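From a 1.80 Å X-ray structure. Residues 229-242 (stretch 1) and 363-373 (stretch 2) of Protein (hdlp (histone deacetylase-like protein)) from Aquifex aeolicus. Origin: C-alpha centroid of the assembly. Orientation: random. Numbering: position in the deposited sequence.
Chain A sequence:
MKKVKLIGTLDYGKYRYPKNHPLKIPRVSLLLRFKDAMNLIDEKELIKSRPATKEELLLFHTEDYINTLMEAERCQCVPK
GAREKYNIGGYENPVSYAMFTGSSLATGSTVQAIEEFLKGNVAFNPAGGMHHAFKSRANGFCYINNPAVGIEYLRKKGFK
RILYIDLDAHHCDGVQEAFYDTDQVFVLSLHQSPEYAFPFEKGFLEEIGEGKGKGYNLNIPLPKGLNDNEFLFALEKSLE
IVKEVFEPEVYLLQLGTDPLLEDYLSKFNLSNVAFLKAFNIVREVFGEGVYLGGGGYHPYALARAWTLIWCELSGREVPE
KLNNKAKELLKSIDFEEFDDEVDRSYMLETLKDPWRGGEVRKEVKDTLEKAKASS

Stretch 1 229-242: NEFLFALEKSLEIV
Stretch 2, residues 363-373: EVKDTLEKAKA

Two helices of one chain pack side by side and run the same way. Residues 229-242 are helical throughout, in a helix that runs past both ends of the stretch, and residues 363-372 lie in a second helix that begins earlier in the chain. The axes approach to 10.1 Å and their N-to-C directions differ by 3°, so the pair is nearly parallel. Phi and psi stay near -64° and -43°. In both helices the backbone amides bond to the carbonyl four residues back, as in Ser238 N to Ala234 O at 2.9 Å and Leu368 N to Val364 O at 3.1 Å. The register sets Glu230 CA 7.0 Å from Val364 CA, Ala234 CA 6.7 Å from Leu368 CA, and Ile241 CA 6.1 Å from Lys372 CA.

Leu368 is the main knob. With chi1 at -83° (m) and chi2 at -63° (m), it fills a hollow made by Phe233, Ala234, Lys237 and Ser238. Leu368 CG lies 4.0 Å from Phe233 CE2, and Leu368 CD2 lies 4.0 Å from Ala234 CB. Leu368 CD1 reaches 3.8 Å from Ala234 O. The CA-to-CB bond of Lys237 (chi1 t) points toward the second helix, and Lys237 CD passes 3.5 Å from Leu368 CB. The end of Lys237 then leads away.

The CA-to-CB bond of Phe233, chi1 170° (t) and chi2 87°, points toward the second helix. Its ring meets three neighbours obliquely: Phe233 CD2 is 3.9 Å from Val364 CG1, and Phe233 CE2 is 4.0 Å from both Lys365 CA and Leu368 CG. Val364 is t. Lys365 is m at chi1 and extended beyond, and Lys365 CG lies 4.0 Å from Phe233 CZ.

Two turns beyond Phe233, Ile241 (m, t) makes the next bump. Ile241 CD1 lies 3.8 Å from Ala371 CB and 3.5 Å from Lys372 N. Lys372 is modelled only to CB. No hydrogen bond joins the modelled atoms of the two stretches. The contact buries 446 Å², both sides summed.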

ATOM      1  N   ASN A 229     -20.141  -0.870  -3.546  1.00 20.73           N
ATOM      2  CA  ASN A 229     -20.973  -1.185  -2.401  1.00 21.75           C
ATOM      3  C   ASN A 229     -20.456  -2.398  -1.661  1.00 18.47           C
ATOM      4  O   ASN A 229     -20.457  -2.436  -0.424  1.00 22.47           O
ATOM      5  CB  ASN A 229     -22.412  -1.387  -2.862  1.00 19.46           C
ATOM      6  CG  ASN A 229     -23.053  -0.087  -3.282  1.00 27.14           C
ATOM      7  OD1 ASN A 229     -23.365   0.746  -2.440  1.00 33.03           O
ATOM      8  ND2 ASN A 229     -23.212   0.116  -4.586  1.00 21.35           N
ATOM      9  N   GLU A 230     -19.964  -3.374  -2.413  1.00 17.79           N
ATOM     10  CA  GLU A 230     -19.435  -4.578  -1.787  1.00 21.18           C
ATOM     11  C   GLU A 230     -18.151  -4.287  -1.015  1.00 16.89           C
ATOM     12  O   GLU A 230     -17.959  -4.781   0.094  1.00 19.45           O
ATOM     13  CB  GLU A 230     -19.192  -5.653  -2.846  1.00 20.54           C
ATOM     14  CG  GLU A 230     -20.466  -6.049  -3.581  1.00 28.98           C
ATOM     15  CD  GLU A 230     -20.206  -7.082  -4.653  1.00 24.35           C
ATOM     16  OE1 GLU A 230     -19.211  -6.917  -5.383  1.00 22.00           O
ATOM     17  OE2 GLU A 230     -21.003  -8.033  -4.779  1.00 24.99           O
ATOM     18  N   PHE A 231     -17.273  -3.473  -1.591  1.00 15.68           N
ATOM     19  CA  PHE A 231     -16.030  -3.135  -0.904  1.00 15.78           C
ATOM     20  C   PHE A 231     -16.337  -2.394   0.404  1.00 18.54           C
ATOM     21  O   PHE A 231     -15.864  -2.778   1.475  1.00 18.86           O
ATOM     22  CB  PHE A 231     -15.144  -2.261  -1.799  1.00 13.22           C
ATOM     23  CG  PHE A 231     -13.769  -2.007  -1.234  1.00 20.63           C
ATOM     24  CD1 PHE A 231     -12.846  -3.046  -1.109  1.00 18.42           C
ATOM     25  CD2 PHE A 231     -13.393  -0.733  -0.830  1.00 21.10           C
ATOM     26  CE1 PHE A 231     -11.572  -2.818  -0.595  1.00 17.67           C
ATOM     27  CE2 PHE A 231     -12.115  -0.491  -0.311  1.00 28.29           C
ATOM     28  CZ  PHE A 231     -11.204  -1.541  -0.194  1.00 27.85           C
ATOM     29  N   LEU A 232     -17.138  -1.333   0.328  1.00 19.07           N
ATOM     30  CA  LEU A 232     -17.455  -0.558   1.531  1.00 17.39           C
ATOM     31  C   LEU A 232     -18.243  -1.348   2.565  1.00 19.82           C
ATOM     32  O   LEU A 232     -18.059  -1.157   3.754  1.00 21.80           O
ATOM     33  CB  LEU A 232     -18.194   0.724   1.153  1.00 24.53           C
ATOM     34  CG  LEU A 232     -17.366   1.654   0.254  1.00 16.64           C
ATOM     35  CD1 LEU A 232     -18.268   2.777  -0.245  1.00 26.70           C
ATOM     36  CD2 LEU A 232     -16.149   2.211   0.972  1.00 18.77           C
ATOM     37  N   PHE A 233     -19.132  -2.226   2.116  1.00 17.18           N
ATOM     38  CA  PHE A 233     -19.882  -3.082   3.032  1.00 23.34           C
ATOM     39  C   PHE A 233     -18.883  -3.906   3.836  1.00 23.12           C
ATOM     40  O   PHE A 233     -18.939  -3.976   5.070  1.00 18.35           O
ATOM     41  CB  PHE A 233     -20.761  -4.058   2.240  1.00 19.17           C
ATOM     42  CG  PHE A 233     -21.384  -5.145   3.081  1.00 21.40           C
ATOM     43  CD1 PHE A 233     -22.596  -4.935   3.733  1.00 29.62           C
ATOM     44  CD2 PHE A 233     -20.777  -6.390   3.181  1.00 19.92           C
ATOM     45  CE1 PHE A 233     -23.204  -5.957   4.467  1.00 29.35           C
ATOM     46  CE2 PHE A 233     -21.369  -7.428   3.916  1.00 25.37           C
ATOM     47  CZ  PHE A 233     -22.586  -7.213   4.556  1.00 30.28           C
ATOM     48  N   ALA A 234     -17.972  -4.551   3.112  1.00 17.26           N
ATOM     49  CA  ALA A 234     -16.961  -5.404   3.729  1.00 17.67           C
ATOM     50  C   ALA A 234     -16.094  -4.620   4.705  1.00 16.31           C
ATOM     51  O   ALA A 234     -15.752  -5.100   5.790  1.00 16.75           O
ATOM     52  CB  ALA A 234     -16.078  -6.048   2.617  1.00 19.08           C
ATOM     53  N   LEU A 235     -15.726  -3.415   4.309  1.00 16.73           N
ATOM     54  CA  LEU A 235     -14.879  -2.565   5.142  1.00 19.14           C
ATOM     55  C   LEU A 235     -15.572  -2.195   6.462  1.00 18.71           C
ATOM     56  O   LEU A 235     -15.015  -2.378   7.548  1.00 18.59           O
ATOM     57  CB  LEU A 235     -14.541  -1.282   4.380  1.00 21.72           C
ATOM     58  CG  LEU A 235     -13.170  -0.625   4.556  1.00 36.73           C
ATOM     59  CD1 LEU A 235     -13.367   0.886   4.480  1.00 20.69           C
ATOM     60  CD2 LEU A 235     -12.505  -1.033   5.871  1.00 22.96           C
ATOM     61  N   GLU A 236     -16.793  -1.676   6.368  1.00 25.43           N
ATOM     62  CA  GLU A 236     -17.544  -1.270   7.561  1.00 19.75           C
ATOM     63  C   GLU A 236     -17.757  -2.428   8.534  1.00 25.85           C
ATOM     64  O   GLU A 236     -17.577  -2.281   9.748  1.00 21.36           O
ATOM     65  CB  GLU A 236     -18.913  -0.709   7.164  1.00 23.18           C
ATOM     66  CG  GLU A 236     -18.845   0.428   6.179  1.00 38.53           C
ATOM     67  CD  GLU A 236     -20.210   0.822   5.645  1.00 42.42           C
ATOM     68  OE1 GLU A 236     -20.889  -0.029   5.011  1.00 45.43           O
ATOM     69  OE2 GLU A 236     -20.593   1.989   5.859  1.00 48.76           O
ATOM     70  N   LYS A 237     -18.145  -3.577   7.994  1.00 23.16           N
ATOM     71  CA  LYS A 237     -18.389  -4.748   8.818  1.00 17.06           C
ATOM     72  C   LYS A 237     -17.109  -5.295   9.447  1.00 18.46           C
ATOM     73  O   LYS A 237     -17.107  -5.704  10.612  1.00 21.20           O
ATOM     74  CB  LYS A 237     -19.083  -5.819   7.974  1.00 26.98           C
ATOM     75  CG  LYS A 237     -19.638  -6.970   8.767  1.00 52.00           C
ATOM     76  CD  LYS A 237     -20.946  -7.430   8.149  1.00 56.40           C
ATOM     77  CE  LYS A 237     -21.966  -6.298   8.188  1.00 52.03           C
ATOM     78  NZ  LYS A 237     -23.257  -6.687   7.568  1.00 55.53           N
ATOM     79  N   SER A 238     -16.012  -5.318   8.694  1.00 21.28           N
ATOM     80  CA  SER A 238     -14.782  -5.834   9.275  1.00 16.47           C
ATOM     81  C   SER A 238     -14.226  -4.877  10.338  1.00 18.79           C
ATOM     82  O   SER A 238     -13.670  -5.315  11.349  1.00 20.60           O
ATOM     83  CB  SER A 238     -13.736  -6.121   8.179  1.00 19.75           C
ATOM     84  OG  SER A 238     -13.349  -4.961   7.486  1.00 22.52           O
ATOM     85  N   LEU A 239     -14.374  -3.571  10.129  1.00 22.95           N
ATOM     86  CA  LEU A 239     -13.879  -2.630  11.128  1.00 20.98           C
ATOM     87  C   LEU A 239     -14.636  -2.815  12.433  1.00 25.16           C
ATOM     88  O   LEU A 239     -14.069  -2.652  13.512  1.00 20.70           O
ATOM     89  CB  LEU A 239     -14.015  -1.179  10.649  1.00 18.39           C
ATOM     90  CG  LEU A 239     -13.217  -0.748   9.413  1.00 20.02           C
ATOM     91  CD1 LEU A 239     -13.571   0.699   9.073  1.00 27.02           C
ATOM     92  CD2 LEU A 239     -11.719  -0.860   9.658  1.00 20.31           C
ATOM     93  N   GLU A 240     -15.912  -3.169  12.341  1.00 24.93           N
ATOM     94  CA  GLU A 240     -16.712  -3.366  13.542  1.00 25.72           C
ATOM     95  C   GLU A 240     -16.194  -4.581  14.313  1.00 23.44           C
ATOM     96  O   GLU A 240     -16.143  -4.578  15.548  1.00 23.10           O
ATOM     97  CB  GLU A 240     -18.197  -3.522  13.162  1.00 29.10           C
ATOM     98  CG  GLU A 240     -19.146  -3.690  14.338  1.00 49.56           C
ATOM     99  CD  GLU A 240     -20.601  -3.479  13.948  1.00 63.15           C
ATOM    100  OE1 GLU A 240     -21.084  -4.170  13.023  1.00 69.26           O
ATOM    101  OE2 GLU A 240     -21.262  -2.615  14.570  1.00 66.68           O
ATOM    102  N   ILE A 241     -15.792  -5.611  13.579  1.00 19.52           N
ATOM    103  CA  ILE A 241     -15.251  -6.817  14.182  1.00 24.06           C
ATOM    104  C   ILE A 241     -13.967  -6.484  14.932  1.00 25.48           C
ATOM    105  O   ILE A 241     -13.755  -6.936  16.058  1.00 19.43           O
ATOM    106  CB  ILE A 241     -14.941  -7.899  13.112  1.00 23.80           C
ATOM    107  CG1 ILE A 241     -16.242  -8.385  12.476  1.00 28.60           C
ATOM    108  CG2 ILE A 241     -14.169  -9.075  13.748  1.00 24.94           C
ATOM    109  CD1 ILE A 241     -16.049  -9.395  11.353  1.00 27.04           C
ATOM    110  N   VAL A 242     -13.110  -5.683  14.306  1.00 20.41           N
ATOM    111  CA  VAL A 242     -11.857  -5.311  14.935  1.00 23.17           C
ATOM    112  C   VAL A 242     -12.120  -4.446  16.164  1.00 24.81           C
ATOM    113  O   VAL A 242     -11.588  -4.710  17.244  1.00 22.49           O
ATOM    114  CB  VAL A 242     -10.957  -4.515  13.972  1.00 26.48           C
ATOM    115  CG1 VAL A 242      -9.710  -4.036  14.704  1.00 18.67           C
ATOM    116  CG2 VAL A 242     -10.571  -5.389  12.769  1.00 26.97           C
ATOM    117  N   GLU A 363     -22.301 -13.995  -1.428  1.00 25.24           N
ATOM    118  CA  GLU A 363     -20.943 -14.454  -1.096  1.00 26.29           C
ATOM    119  C   GLU A 363     -20.263 -13.516  -0.124  1.00 19.00           C
ATOM    120  O   GLU A 363     -19.627 -13.938   0.846  1.00 18.66           O
ATOM    121  CB  GLU A 363     -20.034 -14.437  -2.311  1.00 33.50           C
ATOM    122  CG  GLU A 363     -20.326 -15.357  -3.420  1.00 48.73           C
ATOM    123  CD  GLU A 363     -19.371 -15.094  -4.556  1.00 42.01           C
ATOM    124  OE1 GLU A 363     -18.141 -15.085  -4.291  1.00 28.50           O
ATOM    125  OE2 GLU A 363     -19.850 -14.894  -5.693  1.00 44.91           O
ATOM    126  N   VAL A 364     -20.340 -12.233  -0.446  1.00 20.69           N
ATOM    127  CA  VAL A 364     -19.711 -11.230   0.387  1.00 23.13           C
ATOM    128  C   VAL A 364     -20.362 -11.181   1.761  1.00 19.28           C
ATOM    129  O   VAL A 364     -19.666 -11.146   2.785  1.00 20.17           O
ATOM    130  CB  VAL A 364     -19.763  -9.847  -0.263  1.00 16.98           C
ATOM    131  CG1 VAL A 364     -19.146  -8.833   0.677  1.00 22.32           C
ATOM    132  CG2 VAL A 364     -19.007  -9.855  -1.600  1.00 23.99           C
ATOM    133  N   LYS A 365     -21.689 -11.208   1.800  1.00 21.11           N
ATOM    134  CA  LYS A 365     -22.378 -11.189   3.083  1.00 18.15           C
ATOM    135  C   LYS A 365     -21.990 -12.416   3.901  1.00 19.49           C
ATOM    136  O   LYS A 365     -21.757 -12.321   5.110  1.00 22.04           O
ATOM    137  CB  LYS A 365     -23.903 -11.146   2.885  1.00 25.22           C
ATOM    138  CG  LYS A 365     -24.397  -9.885   2.204  1.00 32.99           C
ATOM    139  CD  LYS A 365     -25.923  -9.846   2.140  1.00 36.09           C
ATOM    140  CE  LYS A 365     -26.409  -8.575   1.456  1.00 28.99           C
ATOM    141  NZ  LYS A 365     -27.895  -8.458   1.395  1.00 38.98           N
ATOM    142  N   ASP A 366     -21.916 -13.573   3.245  1.00 22.45           N
ATOM    143  CA  ASP A 366     -21.545 -14.789   3.963  1.00 22.62           C
ATOM    144  C   ASP A 366     -20.128 -14.712   4.546  1.00 24.53           C
ATOM    145  O   ASP A 366     -19.889 -15.145   5.672  1.00 21.13           O
ATOM    146  CB  ASP A 366     -21.654 -16.034   3.059  1.00 21.69           C
ATOM    147  CG  ASP A 366     -23.080 -16.309   2.606  1.00 27.75           C
ATOM    148  OD1 ASP A 366     -24.036 -15.896   3.307  1.00 31.01           O
ATOM    149  OD2 ASP A 366     -23.246 -16.967   1.560  1.00 33.20           O
ATOM    150  N   THR A 367     -19.188 -14.176   3.780  1.00 26.19           N
ATOM    151  CA  THR A 367     -17.810 -14.065   4.268  1.00 21.68           C
ATOM    152  C   THR A 367     -17.760 -13.221   5.544  1.00 19.02           C
ATOM    153  O   THR A 367     -17.139 -13.614   6.539  1.00 21.79           O
ATOM    154  CB  THR A 367     -16.921 -13.446   3.189  1.00 14.56           C
ATOM    155  OG1 THR A 367     -16.843 -14.350   2.080  1.00 21.76           O
ATOM    156  CG2 THR A 367     -15.529 -13.182   3.725  1.00 19.83           C
ATOM    157  N   LEU A 368     -18.426 -12.071   5.526  1.00 18.42           N
ATOM    158  CA  LEU A 368     -18.437 -11.209   6.707  1.00 21.02           C
ATOM    159  C   LEU A 368     -19.170 -11.838   7.887  1.00 23.17           C
ATOM    160  O   LEU A 368     -18.807 -11.591   9.037  1.00 24.81           O
ATOM    161  CB  LEU A 368     -19.037  -9.834   6.387  1.00 17.34           C
ATOM    162  CG  LEU A 368     -18.060  -8.818   5.759  1.00 17.45           C
ATOM    163  CD1 LEU A 368     -16.943  -8.525   6.761  1.00 16.83           C
ATOM    164  CD2 LEU A 368     -17.464  -9.366   4.460  1.00 19.49           C
ATOM    165  N   GLU A 369     -20.198 -12.643   7.621  1.00 23.97           N
ATOM    166  CA  GLU A 369     -20.899 -13.300   8.726  1.00 19.36           C
ATOM    167  C   GLU A 369     -19.977 -14.362   9.350  1.00 24.29           C
ATOM    168  O   GLU A 369     -19.942 -14.516  10.567  1.00 25.96           O
ATOM    169  CB  GLU A 369     -22.211 -13.939   8.242  1.00 21.81           C
ATOM    170  CG  GLU A 369     -23.297 -12.916   7.881  1.00 40.15           C
ATOM    171  CD  GLU A 369     -24.588 -13.556   7.383  1.00 49.38           C
ATOM    172  OE1 GLU A 369     -25.150 -14.413   8.101  1.00 43.26           O
ATOM    173  OE2 GLU A 369     -25.047 -13.194   6.276  1.00 57.31           O
ATOM    174  N   LYS A 370     -19.236 -15.099   8.526  1.00 22.98           N
ATOM    175  CA  LYS A 370     -18.319 -16.109   9.063  1.00 23.19           C
ATOM    176  C   LYS A 370     -17.169 -15.429   9.792  1.00 31.63           C
ATOM    177  O   LYS A 370     -16.687 -15.922  10.813  1.00 36.88           O
ATOM    178  CB  LYS A 370     -17.746 -17.008   7.956  1.00 26.83           C
ATOM    179  CG  LYS A 370     -18.692 -18.083   7.443  1.00 36.68           C
ATOM    180  CD  LYS A 370     -17.957 -19.041   6.500  1.00 39.85           C
ATOM    181  CE  LYS A 370     -18.829 -20.236   6.122  1.00 56.23           C
ATOM    182  NZ  LYS A 370     -18.113 -21.230   5.259  1.00 56.10           N
ATOM    183  N   ALA A 371     -16.727 -14.293   9.259  1.00 26.25           N
ATOM    184  CA  ALA A 371     -15.637 -13.533   9.866  1.00 27.33           C
ATOM    185  C   ALA A 371     -16.008 -13.077  11.271  1.00 26.74           C
ATOM    186  O   ALA A 371     -15.167 -13.085  12.170  1.00 29.52           O
ATOM    187  CB  ALA A 371     -15.300 -12.313   9.010  1.00 23.70           C
ATOM    188  N   LYS A 372     -17.261 -12.665  11.454  1.00 24.83           N
ATOM    189  CA  LYS A 372     -17.741 -12.199  12.755  1.00 34.24           C
ATOM    190  C   LYS A 372     -17.715 -13.316  13.787  1.00 45.62           C
ATOM    191  O   LYS A 372     -17.128 -13.173  14.869  1.00 35.52           O
ATOM    192  CB  LYS A 372     -19.168 -11.650  12.626  1.00 37.17           C
ATOM    193  N   ALA A 373     -18.365 -14.429  13.457  1.00 44.50           N
ATOM    194  CA  ALA A 373     -18.398 -15.561  14.373  1.00 49.88           C
ATOM    195  C   ALA A 373     -16.961 -15.986  14.665  1.00 44.64           C
ATOM    196  O   ALA A 373     -16.513 -15.798  15.816  1.00 58.19           O
ATOM    197  CB  ALA A 373     -19.186 -16.713  13.754  1.00 49.32           C
TER